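Local coordinates for phosphoinositol-specific phospholipase C (Pseudomonas sp., PDB 5FYP), which probably cleaves phosphoinositides in a calcium-dependent way, as a bacterial phospholipase C with a catalytic domain related to TIM barrels, at residues A6-A11 and S43-E48; I20-C25 and Y293-F298; N27-Q32 and V68-G73. All coordinates share one frame; numbering follows the deposited sequence.

Contact 1: A6-A11 and S43-E48; sequences AFIDPA and SVRTLE. With CA (calcium ion), chain I.
The ring of F7 is the meeting point of the two segments, touched over a face by S43 and at an edge by R45. The carbonyl oxygen S43 O lies 3.3 Å above the F7 ring plane and over its centre, and its separations from the six ring carbons are correspondingly even, 3.5 Å to CD1 and 3.7 Å to CE2. That oxygen also accepts a hydrogen bond from R294 NH1, so the ring packs on a carbonyl already engaged by a donor. R45 approaches differently. F7 CZ stands 3.5 Å above the guanidinium plane, toward its rim, while R45 NH1 lies in the plane of the phenyl ring, 3.6 Å from CZ. The two planes are 85° apart, and the phenyl edge therefore meets a guanidinium face. The R45 chain bends at chi2 (-84°) rather than running out extended. NH1 is hydrogen-bonded to L41 O and NH2 forms a salt bridge with E3 OE1, so two of its nitrogens have partners beyond the two segments. I8 CD1 reaches the same group more loosely. No hydrogen bond joins the two segments. Further along the second segment, E48 OE2 binds the calcium ion at 2.4 Å. The N-terminal loop thus packs against the entry to strand 46-52, a strand of the TIM-barrel-like fold that carries a calcium ligand.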
ATOM      1  N   ALA A   6      -3.017 -21.162  -6.888  1.00 17.45           N
ATOM      2  CA  ALA A   6      -2.106 -21.428  -8.019  1.00 20.59           C
ATOM      3  C   ALA A   6      -1.275 -20.233  -8.440  1.00 16.55           C
ATOM      4  O   ALA A   6      -0.172 -20.405  -8.948  1.00 19.41           O
ATOM      5  CB  ALA A   6      -2.874 -21.975  -9.218  1.00 18.23           C
ATOM      6  N   PHE A   7      -1.779 -19.028  -8.216  1.00 13.72           N
ATOM      7  CA  PHE A   7      -1.089 -17.840  -8.687  1.00 12.64           C
ATOM      8  C   PHE A   7       0.152 -17.490  -7.878  1.00 11.70           C
ATOM      9  O   PHE A   7       0.907 -16.599  -8.287  1.00 12.95           O
ATOM     10  CB  PHE A   7      -2.043 -16.626  -8.845  1.00 13.34           C
ATOM     11  CG  PHE A   7      -2.523 -15.995  -7.575  1.00 12.81           C
ATOM     12  CD1 PHE A   7      -1.743 -15.074  -6.916  1.00 12.79           C
ATOM     13  CD2 PHE A   7      -3.795 -16.271  -7.071  1.00 12.42           C
ATOM     14  CE1 PHE A   7      -2.198 -14.441  -5.783  1.00 10.95           C
ATOM     15  CE2 PHE A   7      -4.248 -15.632  -5.939  1.00 14.21           C
ATOM     16  CZ  PHE A   7      -3.451 -14.701  -5.297  1.00 14.19           C
ATOM     17  N   ILE A   8       0.359 -18.137  -6.736  1.00 10.83           N
ATOM     18  CA  ILE A   8       1.519 -17.824  -5.875  1.00 11.02           C
ATOM     19  C   ILE A   8       2.598 -18.879  -6.113  1.00 12.45           C
ATOM     20  O   ILE A   8       2.404 -20.061  -5.887  1.00 14.07           O
ATOM     21  CB  ILE A   8       1.140 -17.787  -4.388  1.00 11.21           C
ATOM     22  CG1 ILE A   8       0.087 -16.692  -4.160  1.00 13.03           C
ATOM     23  CG2 ILE A   8       2.396 -17.541  -3.537  1.00 11.76           C
ATOM     24  CD1 ILE A   8      -0.350 -16.505  -2.739  1.00 14.41           C
ATOM     25  N   ASP A   9       3.751 -18.429  -6.567  1.00 12.39           N
ATOM     26  CA  ASP A   9       4.907 -19.336  -6.681  1.00 13.33           C
ATOM     27  C   ASP A   9       5.269 -19.809  -5.268  1.00 13.16           C
ATOM     28  O   ASP A   9       5.548 -18.983  -4.431  1.00 14.51           O
ATOM     29  CB  ASP A   9       6.045 -18.576  -7.376  1.00 14.32           C
ATOM     30  CG  ASP A   9       7.302 -19.382  -7.568  1.00 16.70           C
ATOM     31  OD1 ASP A   9       7.510 -20.407  -6.890  1.00 16.59           O
ATOM     32  OD2 ASP A   9       8.115 -18.934  -8.390  1.00 19.16           O
ATOM     33  N   PRO A  10       5.320 -21.155  -5.034  1.00 15.71           N
ATOM     34  CA  PRO A  10       5.619 -21.637  -3.692  1.00 16.48           C
ATOM     35  C   PRO A  10       6.979 -21.166  -3.143  1.00 15.77           C
ATOM     36  O   PRO A  10       7.150 -21.080  -1.935  1.00 16.81           O
ATOM     37  CB  PRO A  10       5.565 -23.158  -3.842  1.00 18.43           C
ATOM     38  CG  PRO A  10       4.650 -23.380  -4.995  1.00 21.36           C
ATOM     39  CD  PRO A  10       4.939 -22.256  -5.938  1.00 17.53           C
ATOM     40  N   ALA A  11       7.909 -20.805  -4.027  1.00 14.59           N
ATOM     41  CA  ALA A  11       9.214 -20.280  -3.592  1.00 11.80           C
ATOM     42  C   ALA A  11       9.069 -18.927  -2.874  1.00 13.46           C
ATOM     43  O   ALA A  11       9.994 -18.495  -2.183  1.00 15.29           O
ATOM     44  CB  ALA A  11      10.140 -20.152  -4.784  1.00 14.65           C
ATOM     45  N   SER A  43      -7.385 -13.211  -7.215  1.00 10.88           N
ATOM     46  CA  SER A  43      -6.329 -13.059  -8.234  1.00 11.52           C
ATOM     47  C   SER A  43      -5.013 -12.499  -7.746  1.00 10.34           C
ATOM     48  O   SER A  43      -3.981 -12.826  -8.307  1.00 10.66           O
ATOM     49  CB  SER A  43      -6.798 -12.191  -9.395  1.00 12.35           C
ATOM     50  OG  SER A  43      -7.952 -12.711 -10.002  1.00 15.90           O
ATOM     51  N   VAL A  44      -5.053 -11.568  -6.794  1.00  9.83           N
ATOM     52  CA  VAL A  44      -3.862 -10.837  -6.331  1.00  9.20           C
ATOM     53  C   VAL A  44      -3.937 -10.643  -4.817  1.00  8.55           C
ATOM     54  O   VAL A  44      -4.976 -10.886  -4.192  1.00  9.81           O
ATOM     55  CB  VAL A  44      -3.662  -9.484  -7.046  1.00  9.07           C
ATOM     56  CG1 VAL A  44      -3.420  -9.678  -8.550  1.00  9.96           C
ATOM     57  CG2 VAL A  44      -4.821  -8.531  -6.814  1.00  9.88           C
ATOM     58  N   ARG A  45      -2.846 -10.132  -4.234  1.00  8.45           N
ATOM     59  CA  ARG A  45      -2.722  -9.836  -2.815  1.00  8.59           C
ATOM     60  C   ARG A  45      -2.407  -8.368  -2.541  1.00  8.12           C
ATOM     61  O   ARG A  45      -2.160  -8.018  -1.401  1.00  9.46           O
ATOM     62  CB  ARG A  45      -1.715 -10.757  -2.112  1.00  8.93           C
ATOM     63  CG  ARG A  45      -2.129 -12.214  -2.106  1.00  9.80           C
ATOM     64  CD  ARG A  45      -3.070 -12.552  -0.979  1.00 10.42           C
ATOM     65  NE  ARG A  45      -3.631 -13.921  -1.125  1.00  9.99           N
ATOM     66  CZ  ARG A  45      -4.678 -14.212  -1.884  1.00 11.93           C
ATOM     67  NH1 ARG A  45      -5.314 -13.279  -2.572  1.00 11.40           N
ATOM     68  NH2 ARG A  45      -5.118 -15.455  -1.957  1.00 12.22           N
ATOM     69  N   THR A  46      -2.471  -7.529  -3.569  1.00  8.10           N
ATOM     70  CA  THR A  46      -2.226  -6.079  -3.415  1.00  7.90           C
ATOM     71  C   THR A  46      -3.345  -5.346  -4.096  1.00  7.73           C
ATOM     72  O   THR A  46      -3.549  -5.492  -5.316  1.00  8.50           O
ATOM     73  CB  THR A  46      -0.837  -5.704  -3.942  1.00  8.46           C
ATOM     74  OG1 THR A  46       0.159  -6.388  -3.166  1.00  9.58           O
ATOM     75  CG2 THR A  46      -0.585  -4.204  -3.789  1.00  8.53           C
ATOM     76  N   LEU A  47      -4.055  -4.534  -3.308  1.00  7.95           N
ATOM     77  CA  LEU A  47      -5.297  -3.837  -3.712  1.00  8.89           C
ATOM     78  C   LEU A  47      -5.144  -2.354  -3.509  1.00  8.78           C
ATOM     79  O   LEU A  47      -4.101  -1.884  -3.057  1.00 11.04           O
ATOM     80  CB  LEU A  47      -6.505  -4.352  -2.874  1.00 11.01           C
ATOM     81  CG  LEU A  47      -7.052  -5.759  -3.214  1.00 15.45           C
ATOM     82  CD1 LEU A  47      -6.148  -6.947  -3.185  1.00 19.86           C
ATOM     83  CD2 LEU A  47      -8.279  -5.986  -2.372  1.00 13.83           C
ATOM     84  N   GLU A  48      -6.155  -1.577  -3.900  1.00  7.67           N
ATOM     85  CA  GLU A  48      -6.070  -0.109  -3.859  1.00  7.69           C
ATOM     86  C   GLU A  48      -7.445   0.473  -3.579  1.00  7.67           C
ATOM     87  O   GLU A  48      -8.437   0.023  -4.142  1.00  9.10           O
ATOM     88  CB  GLU A  48      -5.523   0.460  -5.168  1.00  7.98           C
ATOM     89  CG  GLU A  48      -5.368   1.973  -5.180  1.00  7.84           C
ATOM     90  CD  GLU A  48      -4.595   2.507  -6.365  1.00  8.10           C
ATOM     91  OE1 GLU A  48      -4.416   1.764  -7.347  1.00  9.15           O
ATOM     92  OE2 GLU A  48      -4.180   3.701  -6.305  1.00 10.30           O
TER
HETATM   93 CA    CA I1303      -5.560   5.485  -7.100  0.80 12.02          CA
HETATM   94  O   HOH W   1      -4.034   5.762  -8.936  1.00 23.49           O
HETATM   95  O   HOH W   2      -6.473   7.226  -8.511  1.00 14.45           O

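Contact 2: I20-C25 and Y293-F298; sequences IAQVAC and YRIRPF
Strands 20-25 and 295-297 run antiparallel, the axes of these short segments at 159°, with A21 and R296 as a hydrogen-bonded pair flanked by the non-hydrogen-bonded pairs I20 with P297 and Q22 with I295. The A21-R296 pair is closed in both directions, A21 N to R296 O at 2.8 Å and R296 N to A21 O at 2.9 Å. V23 N adds a nearly straight bond to R294 O (169° at the hydrogen), one step before strand 295-297 begins. CA-H...O contacts fill the intervals, from I295 CA to A21 O and from Q22 CA to R294 O.

Q22 and I295 share one face of the sheet and lie side by side, pointing the same way. Q22 CG is anti to the carbonyl carbon (chi1 -55°), and farther out OE1 comes within 3.9 Å of I295 CD1. This amide oxygen is hydrogen-bonded to T46 OG1, which supplies the polar partner that the isoleucine cannot. I295 CG2 also meets I20 CG2 at 3.5 Å. A21 and R296 occupy the opposite face, where the F298 ring comes in: its CE1 is 3.7 Å from A21 CB, and A21 N and I20 C lie over one ring face. At the other end, R294 offers its aliphatic base, CB being 3.8 Å from V23 CG2, while its NH2 is hydrogen-bonded to A286 O.

The chemistry is thus mainly backbone pairing sealed by apolar contacts. Q22 and R294 find polar partners beyond the two segments, while R296, in one of its two conformers, turns back on its own segment and grips P297 O side-on with NE (3.0 Å) and NH2; the pairing stitches the C-terminal residues onto the first strand as an outermost, antiparallel addition.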
ATOM      1  N   ILE A  20      10.101 -10.176  -3.232  1.00  8.68           N
ATOM      2  CA  ILE A  20       8.959 -10.756  -3.930  1.00  9.16           C
ATOM      3  C   ILE A  20       8.346  -9.712  -4.877  1.00  8.58           C
ATOM      4  O   ILE A  20       8.094  -8.566  -4.488  1.00  8.71           O
ATOM      5  CB  ILE A  20       7.907 -11.262  -2.928  1.00  9.58           C
ATOM      6  CG1 ILE A  20       8.495 -12.319  -1.991  1.00 10.35           C
ATOM      7  CG2 ILE A  20       6.691 -11.788  -3.662  1.00 10.03           C
ATOM      8  CD1 ILE A  20       7.582 -12.743  -0.879  1.00 10.74           C
ATOM      9  N   ALA A  21       8.114 -10.142  -6.109  1.00  8.85           N
ATOM     10  CA  ALA A  21       7.405  -9.368  -7.129  1.00  8.56           C
ATOM     11  C   ALA A  21       5.943  -9.810  -7.175  1.00  8.65           C
ATOM     12  O   ALA A  21       5.631 -11.012  -7.122  1.00  9.57           O
ATOM     13  CB  ALA A  21       8.030  -9.566  -8.486  1.00  9.30           C
ATOM     14  N   GLN A  22       5.069  -8.838  -7.361  1.00  8.33           N
ATOM     15  CA  GLN A  22       3.637  -9.057  -7.409  1.00  8.09           C
ATOM     16  C   GLN A  22       2.987  -8.281  -8.528  1.00  7.63           C
ATOM     17  O   GLN A  22       3.325  -7.108  -8.788  1.00  8.20           O
ATOM     18  CB  GLN A  22       2.959  -8.585  -6.117  1.00  8.57           C
ATOM     19  CG  GLN A  22       3.502  -9.170  -4.846  1.00  8.75           C
ATOM     20  CD  GLN A  22       2.625  -8.796  -3.666  1.00  8.60           C
ATOM     21  OE1 GLN A  22       1.376  -8.864  -3.735  1.00  9.98           O
ATOM     22  NE2 GLN A  22       3.250  -8.432  -2.569  1.00  9.22           N
ATOM     23  N   VAL A  23       1.939  -8.860  -9.076  1.00  7.98           N
ATOM     24  CA  VAL A  23       0.899  -8.115  -9.794  1.00  7.90           C
ATOM     25  C   VAL A  23      -0.014  -7.492  -8.736  1.00  7.83           C
ATOM     26  O   VAL A  23      -0.512  -8.187  -7.845  1.00  8.66           O
ATOM     27  CB  VAL A  23       0.076  -9.059 -10.683  1.00  8.81           C
ATOM     28  CG1 VAL A  23      -1.038  -8.325 -11.396  1.00  9.25           C
ATOM     29  CG2 VAL A  23       0.986  -9.761 -11.698  1.00  8.84           C
ATOM     30  N   ALA A  24      -0.217  -6.189  -8.859  1.00  7.76           N
ATOM     31  CA  ALA A  24      -1.122  -5.426  -8.004  1.00  7.66           C
ATOM     32  C   ALA A  24      -2.250  -4.899  -8.865  1.00  7.53           C
ATOM     33  O   ALA A  24      -2.127  -4.742 -10.081  1.00  8.19           O
ATOM     34  CB  ALA A  24      -0.376  -4.280  -7.344  1.00  8.35           C
ATOM     35  N   CYS A  25      -3.378  -4.573  -8.232  1.00  8.24           N
ATOM     36  CA  CYS A  25      -4.426  -3.901  -8.967  1.00  8.79           C
ATOM     37  C   CYS A  25      -4.108  -2.417  -9.111  1.00  9.42           C
ATOM     38  O   CYS A  25      -3.287  -1.901  -8.413  1.00 14.50           O
ATOM     39  CB  CYS A  25      -5.786  -4.081  -8.295  1.00  9.37           C
ATOM     40  SG  CYS A  25      -6.184  -2.844  -7.068  1.00 11.24           S
ATOM     41  N   TYR A 293       2.198 -17.425 -12.688  1.00 13.70           N
ATOM     42  CA  TYR A 293       2.192 -16.840 -11.365  1.00 12.65           C
ATOM     43  C   TYR A 293       1.954 -15.325 -11.414  1.00 11.76           C
ATOM     44  O   TYR A 293       2.402 -14.638 -12.336  1.00 13.24           O
ATOM     45  CB  TYR A 293       3.498 -17.114 -10.643  1.00 13.46           C
ATOM     46  CG  TYR A 293       3.786 -18.581 -10.408  1.00 15.56           C
ATOM     47  CD1 TYR A 293       2.890 -19.388  -9.702  1.00 16.43           C
ATOM     48  CD2 TYR A 293       4.968 -19.137 -10.843  1.00 18.34           C
ATOM     49  CE1 TYR A 293       3.150 -20.745  -9.483  1.00 17.28           C
ATOM     50  CE2 TYR A 293       5.254 -20.489 -10.615  1.00 15.08           C
ATOM     51  CZ  TYR A 293       4.332 -21.253  -9.916  1.00 19.39           C
ATOM     52  OH  TYR A 293       4.620 -22.598  -9.700  1.00 25.83           O
ATOM     53  N   ARG A 294       1.276 -14.824 -10.380  1.00 10.25           N
ATOM     54  CA  ARG A 294       1.145 -13.382 -10.132  1.00  9.72           C
ATOM     55  C   ARG A 294       1.953 -12.905  -8.944  1.00  9.72           C
ATOM     56  O   ARG A 294       2.012 -11.703  -8.693  1.00 10.47           O
ATOM     57  CB  ARG A 294      -0.308 -12.956  -9.987  1.00  9.58           C
ATOM     58  CG  ARG A 294      -1.156 -13.289 -11.197  1.00 10.36           C
ATOM     59  CD  ARG A 294      -2.427 -12.435 -11.268  1.00 10.63           C
ATOM     60  NE  ARG A 294      -3.397 -13.000 -12.202  1.00 10.67           N
ATOM     61  CZ  ARG A 294      -4.206 -14.020 -11.930  1.00 11.93           C
ATOM     62  NH1 ARG A 294      -4.290 -14.533 -10.729  1.00 10.48           N
ATOM     63  NH2 ARG A 294      -4.970 -14.516 -12.905  1.00 13.43           N
ATOM     64  N   ILE A 295       2.585 -13.832  -8.207  1.00  9.98           N
ATOM     65  CA  ILE A 295       3.455 -13.516  -7.075  1.00  9.58           C
ATOM     66  C   ILE A 295       4.628 -14.472  -7.167  1.00 10.28           C
ATOM     67  O   ILE A 295       4.435 -15.699  -7.226  1.00 11.41           O
ATOM     68  CB  ILE A 295       2.758 -13.668  -5.703  1.00  9.18           C
ATOM     69  CG1 ILE A 295       1.568 -12.707  -5.595  1.00  9.73           C
ATOM     70  CG2 ILE A 295       3.745 -13.502  -4.571  1.00  8.94           C
ATOM     71  CD1 ILE A 295       0.883 -12.698  -4.269  1.00 11.20           C
ATOM     72  N   ARG A 296       5.844 -13.945  -7.196  0.50 10.62           N
ATOM     73  CA  ARG A 296       7.028 -14.797  -7.256  0.50 12.02           C
ATOM     74  C   ARG A 296       8.249 -14.033  -6.822  0.50 10.79           C
ATOM     75  O   ARG A 296       8.292 -12.816  -6.924  0.50 10.42           O
ATOM     76  CB  ARG A 296       7.257 -15.337  -8.652  0.50 12.80           C
ATOM     77  CG  ARG A 296       7.120 -14.337  -9.741  0.50 14.66           C
ATOM     78  CD  ARG A 296       7.756 -14.845 -11.011  0.50 13.79           C
ATOM     79  NE  ARG A 296       9.199 -14.632 -10.953  0.50 12.24           N
ATOM     80  CZ  ARG A 296      10.037 -14.761 -11.967  0.50 14.19           C
ATOM     81  NH1 ARG A 296       9.614 -15.150 -13.184  0.50 13.93           N
ATOM     82  NH2 ARG A 296      11.312 -14.474 -11.729  0.50 13.93           N
ATOM     83  N   PRO A 297       9.277 -14.752  -6.365  1.00 10.90           N
ATOM     84  CA  PRO A 297      10.545 -14.078  -6.127  1.00 11.78           C
ATOM     85  C   PRO A 297      11.111 -13.476  -7.415  1.00 12.09           C
ATOM     86  O   PRO A 297      10.864 -14.007  -8.500  1.00 14.17           O
ATOM     87  CB  PRO A 297      11.468 -15.229  -5.649  1.00 12.96           C
ATOM     88  CG  PRO A 297      10.552 -16.306  -5.221  1.00 13.47           C
ATOM     89  CD  PRO A 297       9.360 -16.206  -6.104  1.00 12.56           C
ATOM     90  N   PHE A 298      11.882 -12.400  -7.300  1.00 12.56           N
ATOM     91  CA  PHE A 298      12.599 -11.847  -8.460  1.00 13.51           C
ATOM     92  C   PHE A 298      13.501 -12.840  -9.128  1.00 20.38           C
ATOM     93  O   PHE A 298      13.758 -12.677 -10.320  1.00 29.77           O
ATOM     94  CB  PHE A 298      13.460 -10.668  -8.027  1.00 12.24           C
ATOM     95  CG  PHE A 298      12.671  -9.445  -7.659  1.00 11.22           C
ATOM     96  CD1 PHE A 298      11.940  -8.743  -8.605  1.00 11.30           C
ATOM     97  CD2 PHE A 298      12.649  -8.996  -6.363  1.00 12.39           C
ATOM     98  CE1 PHE A 298      11.205  -7.625  -8.249  1.00 11.00           C
ATOM     99  CE2 PHE A 298      11.935  -7.874  -6.007  1.00 11.65           C
ATOM    100  CZ  PHE A 298      11.197  -7.189  -6.942  1.00 11.07           C
ATOM    101  OXT PHE A 298      13.952 -13.745  -8.476  1.00 23.18           O
TER

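Contact 3: N27-Q32 and V68-G73; sequences NCYEKQ and VRHNPG. With CA (calcium ion), chain I.
Y29 reaches across to the other segment: its side chain passes V68, then the R69-H70 backbone, and ends at H70. CB lies 4.1 Å from V68 CG1. With CG between the backbone N and the carbonyl carbon (chi1 70°), the same methyl packs on the ring at CG and CD1, 3.7 Å from CD1. Beyond it, CE1 and CZ pass the carbonyl carbon of R69, CE1 at 3.7 Å. The tip OH comes to 3.2 Å from H70 CB and lies in the plane of the H70 ring, at its edge. Its hydrogen bond goes to D50, through OD2; D50 OD1 is a calcium ligand, so Y29 stands in the second shell, while N27 is itself a ligand. E30 OE2 lies over a face of the imidazole, 3.6 Å from H70 CD2, with carboxylate and ring planes 16° apart; E30 OE1 accepts from Q32 NE2 at 2.9 Å. An alanine at E30 would probably leave that imidazole face without its carboxylate neighbour and the Q32 amide without this acceptor. Y29 and V68 both rest on L49 of strand 46-52, and V68 also touches L94 and C97 of helix 94-107.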
ATOM      1  N   ASN A  27      -6.642   0.783  -8.834  1.00  7.64           N
ATOM      2  CA  ASN A  27      -7.994   1.303  -8.630  1.00  7.80           C
ATOM      3  C   ASN A  27      -9.069   0.223  -8.690  1.00  8.53           C
ATOM      4  O   ASN A  27     -10.197   0.464  -9.162  1.00  9.25           O
ATOM      5  CB  ASN A  27      -8.328   2.432  -9.575  1.00  9.54           C
ATOM      6  CG  ASN A  27      -7.579   3.712  -9.260  1.00 11.12           C
ATOM      7  OD1 ASN A  27      -6.826   3.817  -8.294  1.00  9.71           O
ATOM      8  ND2 ASN A  27      -7.716   4.633 -10.123  1.00 16.65           N
ATOM      9  N   CYS A  28      -8.783  -0.963  -8.142  1.00  8.32           N
ATOM     10  CA  CYS A  28      -9.735  -2.073  -8.254  1.00  9.08           C
ATOM     11  C   CYS A  28     -10.993  -2.001  -7.425  1.00  9.25           C
ATOM     12  O   CYS A  28     -11.819  -2.905  -7.498  1.00 11.52           O
ATOM     13  CB  CYS A  28      -9.075  -3.414  -8.030  1.00 10.00           C
ATOM     14  SG  CYS A  28      -8.199  -3.580  -6.479  1.00 12.14           S
ATOM     15  N   TYR A  29     -11.136  -0.929  -6.657  1.00  8.86           N
ATOM     16  CA  TYR A  29     -12.417  -0.585  -6.040  1.00  8.90           C
ATOM     17  C   TYR A  29     -13.463  -0.088  -7.043  1.00  9.78           C
ATOM     18  O   TYR A  29     -14.651  -0.005  -6.718  1.00 10.43           O
ATOM     19  CB  TYR A  29     -12.183   0.507  -4.964  1.00  8.40           C
ATOM     20  CG  TYR A  29     -11.819   1.839  -5.552  1.00  8.96           C
ATOM     21  CD1 TYR A  29     -12.811   2.701  -6.004  1.00  9.23           C
ATOM     22  CD2 TYR A  29     -10.504   2.207  -5.779  1.00  8.10           C
ATOM     23  CE1 TYR A  29     -12.481   3.881  -6.647  1.00  9.72           C
ATOM     24  CE2 TYR A  29     -10.180   3.376  -6.423  1.00  8.90           C
ATOM     25  CZ  TYR A  29     -11.191   4.206  -6.870  1.00  9.22           C
ATOM     26  OH  TYR A  29     -10.900   5.360  -7.569  1.00 10.88           O
ATOM     27  N   GLU A  30     -13.047   0.289  -8.234  1.00  9.09           N
ATOM     28  CA  GLU A  30     -13.987   0.751  -9.244  1.00  9.31           C
ATOM     29  C   GLU A  30     -14.753  -0.426  -9.841  1.00 11.00           C
ATOM     30  O   GLU A  30     -14.193  -1.483 -10.154  1.00 11.29           O
ATOM     31  CB  GLU A  30     -13.311   1.543 -10.354  1.00  9.15           C
ATOM     32  CG  GLU A  30     -12.633   2.807  -9.896  1.00 10.67           C
ATOM     33  CD  GLU A  30     -12.162   3.657 -11.052  1.00 11.60           C
ATOM     34  OE1 GLU A  30     -13.031   4.025 -11.870  1.00 12.63           O
ATOM     35  OE2 GLU A  30     -10.962   3.945 -11.146  1.00 12.12           O
ATOM     36  N   LYS A  31     -16.061  -0.208 -10.002  1.00 11.89           N
ATOM     37  CA  LYS A  31     -16.952  -1.249 -10.503  1.00 11.76           C
ATOM     38  C   LYS A  31     -16.499  -1.806 -11.839  1.00 11.90           C
ATOM     39  O   LYS A  31     -16.719  -2.973 -12.159  1.00 13.78           O
ATOM     40  CB  LYS A  31     -18.403  -0.703 -10.592  1.00 12.34           C
ATOM     41  CG  LYS A  31     -19.040  -0.409  -9.244  1.00 14.67           C
ATOM     42  CD  LYS A  31     -20.416   0.223  -9.412  1.00 17.15           C
ATOM     43  CE  LYS A  31     -20.981   0.702  -8.101  1.00 19.77           C
ATOM     44  NZ  LYS A  31     -22.361   1.190  -8.283  1.00 24.93           N
ATOM     45  N   GLN A  32     -15.892  -0.956 -12.660  1.00 11.38           N
ATOM     46  CA  GLN A  32     -15.440  -1.374 -13.990  1.00 12.84           C
ATOM     47  C   GLN A  32     -14.290  -2.370 -13.973  1.00 12.37           C
ATOM     48  O   GLN A  32     -14.041  -3.029 -14.978  1.00 15.22           O
ATOM     49  CB  GLN A  32     -15.002  -0.136 -14.825  1.00 14.62           C
ATOM     50  CG  GLN A  32     -13.801   0.644 -14.238  1.00 16.46           C
ATOM     51  CD  GLN A  32     -13.302   1.748 -15.135  1.00 18.41           C
ATOM     52  OE1 GLN A  32     -13.184   1.550 -16.357  1.00 22.35           O
ATOM     53  NE2 GLN A  32     -13.021   2.911 -14.577  1.00 17.11           N
ATOM     54  N   VAL A  68     -15.143   6.361  -0.604  1.00  9.20           N
ATOM     55  CA  VAL A  68     -14.301   5.718  -1.616  1.00  8.71           C
ATOM     56  C   VAL A  68     -14.957   5.912  -2.978  1.00  9.40           C
ATOM     57  O   VAL A  68     -16.073   5.441  -3.220  1.00  9.61           O
ATOM     58  CB  VAL A  68     -14.044   4.241  -1.310  1.00  9.05           C
ATOM     59  CG1 VAL A  68     -13.398   3.520  -2.480  1.00  9.06           C
ATOM     60  CG2 VAL A  68     -13.195   4.096  -0.054  1.00  9.61           C
ATOM     61  N   ARG A  69     -14.213   6.578  -3.864  1.00  8.78           N
ATOM     62  CA  ARG A  69     -14.633   6.850  -5.243  1.00  9.44           C
ATOM     63  C   ARG A  69     -13.426   7.356  -6.014  1.00  9.38           C
ATOM     64  O   ARG A  69     -12.414   7.753  -5.401  1.00  9.86           O
ATOM     65  CB  ARG A  69     -15.746   7.893  -5.309  1.00  9.64           C
ATOM     66  CG  ARG A  69     -15.314   9.278  -4.851  1.00  9.53           C
ATOM     67  CD  ARG A  69     -16.437  10.282  -5.041  1.00  9.87           C
ATOM     68  NE  ARG A  69     -16.026  11.631  -4.627  1.00 10.26           N
ATOM     69  CZ  ARG A  69     -15.999  12.052  -3.376  1.00  9.89           C
ATOM     70  NH1 ARG A  69     -16.473  11.297  -2.390  1.00 10.12           N
ATOM     71  NH2 ARG A  69     -15.478  13.262  -3.096  1.00 10.52           N
ATOM     72  N   HIS A  70     -13.563   7.426  -7.332  1.00 10.31           N
ATOM     73  CA  HIS A  70     -12.478   7.910  -8.156  1.00 11.69           C
ATOM     74  C   HIS A  70     -12.465   9.434  -8.322  1.00 13.93           C
ATOM     75  O   HIS A  70     -11.426  10.065  -8.140  1.00 18.46           O
ATOM     76  CB  HIS A  70     -12.519   7.240  -9.518  1.00 13.04           C
ATOM     77  CG  HIS A  70     -11.336   7.548 -10.391  1.00 16.84           C
ATOM     78  ND1 HIS A  70     -11.438   8.254 -11.555  1.00 22.33           N
ATOM     79  CD2 HIS A  70     -10.021   7.320 -10.219  1.00 32.66           C
ATOM     80  CE1 HIS A  70     -10.248   8.383 -12.110  1.00 20.22           C
ATOM     81  NE2 HIS A  70      -9.367   7.838 -11.312  1.00 25.09           N
ATOM     82  N   ASN A  71     -13.602   9.992  -8.688  1.00 15.17           N
ATOM     83  CA  ASN A  71     -13.651  11.396  -9.070  1.00 18.43           C
ATOM     84  C   ASN A  71     -14.029  12.326  -7.928  1.00 14.35           C
ATOM     85  O   ASN A  71     -14.587  11.883  -6.953  1.00 13.63           O
ATOM     86  CB  ASN A  71     -14.621  11.568 -10.226  1.00 20.02           C
ATOM     87  CG  ASN A  71     -14.198  10.775 -11.454  1.00 32.06           C
ATOM     88  OD1 ASN A  71     -14.949   9.963 -11.962  1.00 42.16           O
ATOM     89  ND2 ASN A  71     -12.949  10.941 -11.869  1.00 36.25           N
ATOM     90  N   PRO A  72     -13.693  13.630  -8.043  1.00 15.14           N
ATOM     91  CA  PRO A  72     -14.037  14.558  -6.959  1.00 14.94           C
ATOM     92  C   PRO A  72     -15.505  14.623  -6.632  1.00 14.52           C
ATOM     93  O   PRO A  72     -15.856  14.795  -5.472  1.00 15.78           O
ATOM     94  CB  PRO A  72     -13.572  15.926  -7.472  1.00 19.05           C
ATOM     95  CG  PRO A  72     -12.645  15.674  -8.589  1.00 18.27           C
ATOM     96  CD  PRO A  72     -12.810  14.238  -9.047  1.00 19.89           C
ATOM     97  N   GLY A  73     -16.354  14.498  -7.641  1.00 17.43           N
ATOM     98  CA  GLY A  73     -17.824  14.449  -7.398  1.00 22.31           C
ATOM     99  C   GLY A  73     -18.561  15.819  -7.470  1.00 27.98           C
ATOM    100  O   GLY A  73     -19.826  15.906  -7.349  1.00 32.71           O
TER
HETATM  101 CA    CA I1303      -5.560   5.485  -7.100  0.80 12.02          CA
HETATM  102  O   HOH W   1      -4.034   5.762  -8.936  1.00 23.49           O
HETATM  103  O   HOH W   2      -6.473   7.226  -8.511  1.00 14.45           O

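Contacts 1 and 3 are buried, whereas contact 2, at an outermost strand of its sheet, is only partly so. Contacts 1 and 2 adjoin, their centres about 6 Å apart: F7 O probably accepts from R294 N. Contact 3 lies more than 20 Å from both by centres, yet it meets contact 1 at the calcium ion, which E48 and N27 both help to bind. Strand 20-25, half of contact 2, leads on into 27-32 of contact 3; strand 46-52 starts in contact 1 and backs contact 3 through L49. Backbone pairing dominates contact 2, while contacts 1 and 3 have no hydrogen bond between their segments and depend on rings set against carbonyl, guanidinium or carboxylate groups and, in contact 3, a valine methyl.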